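Local coordinates for adenylyl-sulfate kinase 1, chloroplastic (Arabidopsis thaliana, PDB 3UIE), which catalyses the ATP-dependent phosphorylation of adenosine 5'-phosphosulfate to 3'-phosphoadenylyl sulfate, the activated sulfate that plants need for glucosinolate production and reproduction, at the interface of chains A and B. Sequence-based numbering; all coordinates share one arbitrary frame. Chains: chain A/B, Adenylyl-sulfate kinase 1, chloroplastic.

The interface of chains A and B. Residues chain A 59, 68, 85, 89, 92-93; chain B 59, 68, 85, 89, 92-93.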
# COMPACT_ATOMS: atom_id res chain seq x y z
N LEU A 59 4.60 -6.85 -3.99
CA LEU A 59 4.27 -7.15 -2.61
C LEU A 59 4.57 -8.62 -2.35
O LEU A 59 3.75 -9.48 -2.66
CB LEU A 59 2.79 -6.87 -2.33
CG LEU A 59 2.30 -5.45 -2.56
CD1 LEU A 59 0.79 -5.34 -2.29
CD2 LEU A 59 3.10 -4.47 -1.69
N LEU A 68 4.33 -4.42 7.46
CA LEU A 68 2.89 -4.30 7.68
C LEU A 68 2.34 -5.50 8.44
O LEU A 68 1.53 -5.35 9.36
CB LEU A 68 2.16 -4.20 6.34
CG LEU A 68 0.63 -4.12 6.38
CD1 LEU A 68 0.19 -2.88 7.16
CD2 LEU A 68 0.04 -4.09 4.96
N ARG A 85 -5.05 -8.46 4.00
CA ARG A 85 -4.37 -7.16 4.03
C ARG A 85 -3.61 -6.93 2.73
O ARG A 85 -3.63 -5.83 2.18
CB ARG A 85 -3.41 -7.04 5.21
CG ARG A 85 -4.08 -7.01 6.58
CD ARG A 85 -3.01 -6.82 7.66
NE ARG A 85 -3.50 -7.08 9.00
CZ ARG A 85 -2.72 -7.16 10.07
NH1 ARG A 85 -1.41 -7.00 9.95
NH2 ARG A 85 -3.26 -7.41 11.26
N VAL A 89 -4.02 -3.81 0.13
CA VAL A 89 -2.91 -2.94 -0.28
C VAL A 89 -2.70 -2.99 -1.79
O VAL A 89 -2.47 -1.96 -2.44
CB VAL A 89 -1.63 -3.30 0.46
CG1 VAL A 89 -0.45 -2.50 -0.11
CG2 VAL A 89 -1.81 -3.01 1.96
N LEU A 92 -5.04 -0.70 -3.43
CA LEU A 92 -4.59 0.69 -3.36
C LEU A 92 -3.53 0.98 -4.43
O LEU A 92 -3.57 2.02 -5.10
CB LEU A 92 -4.04 1.02 -1.97
CG LEU A 92 -5.01 0.85 -0.80
CD1 LEU A 92 -4.28 1.01 0.54
CD2 LEU A 92 -6.18 1.83 -0.90
N PHE A 93 -2.59 0.06 -4.61
CA PHE A 93 -1.59 0.25 -5.66
C PHE A 93 -2.20 0.28 -7.06
O PHE A 93 -1.79 1.09 -7.91
CB PHE A 93 -0.50 -0.83 -5.59
CG PHE A 93 0.62 -0.47 -4.65
CD1 PHE A 93 1.71 0.26 -5.10
CD2 PHE A 93 0.58 -0.85 -3.32
CE1 PHE A 93 2.75 0.59 -4.24
CE2 PHE A 93 1.62 -0.52 -2.45
CZ PHE A 93 2.71 0.20 -2.92
N LEU B 59 -3.55 8.36 1.16
CA LEU B 59 -4.09 7.41 2.11
C LEU B 59 -4.87 8.18 3.17
O LEU B 59 -4.29 8.70 4.12
CB LEU B 59 -2.96 6.62 2.79
CG LEU B 59 -2.05 5.82 1.87
CD1 LEU B 59 -0.94 5.13 2.68
CD2 LEU B 59 -2.88 4.80 1.08
N LEU B 68 -8.59 -1.78 4.12
CA LEU B 68 -7.51 -2.42 4.86
C LEU B 68 -7.79 -2.43 6.36
O LEU B 68 -7.57 -3.43 7.04
CB LEU B 68 -6.19 -1.67 4.62
CG LEU B 68 -4.95 -2.17 5.37
CD1 LEU B 68 -4.65 -3.63 4.98
CD2 LEU B 68 -3.74 -1.29 5.08
N ARG B 85 -0.33 0.63 10.61
CA ARG B 85 -0.53 0.02 9.29
C ARG B 85 -0.42 1.08 8.20
O ARG B 85 0.19 0.83 7.16
CB ARG B 85 -1.89 -0.67 9.18
CG ARG B 85 -2.04 -1.91 10.06
CD ARG B 85 -3.42 -2.53 9.80
NE ARG B 85 -3.78 -3.52 10.80
CZ ARG B 85 -4.99 -4.07 10.90
NH1 ARG B 85 -5.95 -3.71 10.04
NH2 ARG B 85 -5.24 -4.96 11.84
N VAL B 89 2.13 1.06 5.00
CA VAL B 89 1.69 1.16 3.61
C VAL B 89 2.29 2.39 2.92
O VAL B 89 2.72 2.32 1.77
CB VAL B 89 0.17 1.18 3.52
CG1 VAL B 89 -0.27 1.45 2.07
CG2 VAL B 89 -0.38 -0.18 4.00
N LEU B 92 5.66 1.60 1.74
CA LEU B 92 5.65 0.84 0.49
C LEU B 92 5.42 1.77 -0.71
O LEU B 92 6.09 1.64 -1.75
CB LEU B 92 4.57 -0.25 0.52
CG LEU B 92 4.70 -1.30 1.63
CD1 LEU B 92 3.47 -2.20 1.67
CD2 LEU B 92 5.97 -2.13 1.45
N PHE B 93 4.50 2.72 -0.58
CA PHE B 93 4.28 3.68 -1.66
C PHE B 93 5.51 4.54 -1.94
O PHE B 93 5.84 4.81 -3.10
CB PHE B 93 3.07 4.57 -1.39
CG PHE B 93 1.77 3.96 -1.86
CD1 PHE B 93 1.32 4.16 -3.15
CD2 PHE B 93 1.02 3.17 -1.01
CE1 PHE B 93 0.13 3.60 -3.59
CE2 PHE B 93 -0.19 2.61 -1.44
CZ PHE B 93 -0.63 2.83 -2.73
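A:Phe93 and B:Phe93 lie face to face across the two-fold axis of the homodimer, a worked example of how symmetry makes one residue serve as its own partner. Their rings are stacked with centroids 4.0 Å apart and planes only 5° from parallel, and CZ of each lies over the centre of the other. The edge of each ring meets the partner helix: A:Phe93 CZ comes within 3.8 Å of the carbonyl carbon C of B:Leu92, which lies in the ring plane. The side-chain CB of B:Leu92 touches the same ring tip. An alanine in place of A:Phe93 would probably leave the B:Phe93 face without its stacking mate and open a gap beside B:Leu92.

Aliphatic contacts continue the seam. A:Val89 and B:Val89 run antiparallel past one another, meeting through CG2 of each at 3.8 Å; CG1 is anti to the backbone N (chi1 173°), which puts CG2 anti to the carbonyl carbon, facing its twin. A:Leu68 lies alongside and parallel to B:Val89, and its two methyls divide the work: CD2 reaches B:Val89 CG2, whereas CD1 packs on B:Arg85 CB at 3.6 Å. Farther out, A:Leu92 CD1 meets B:Leu59 CD2 at 4.1 Å, the two side chains nearly perpendicular.

Like charges meet at another part of the seam. The extended side chains of A:Arg85 and B:Arg85 bring their guanidinium groups over one another, planes 32° apart, with A:Arg85 NE above the centre of the B:Arg85 group. No hydrogen bond joins the pair; two like charges so close would probably repel, and the contacts here do not show what offsets this.

A:Arg85, A:Val89, A:Leu92 and A:Phe93 share helix 76-95, which packs against the same helix of chain B in this part of the homodimer interface; A:Leu68 comes from a loop and A:Leu59 from strand 56-60. This largely apolar patch of the APS kinase domain helps hold together the disulfide-linked homodimer, its centre about 16 Å from A:Ser106, the probable active-site serine.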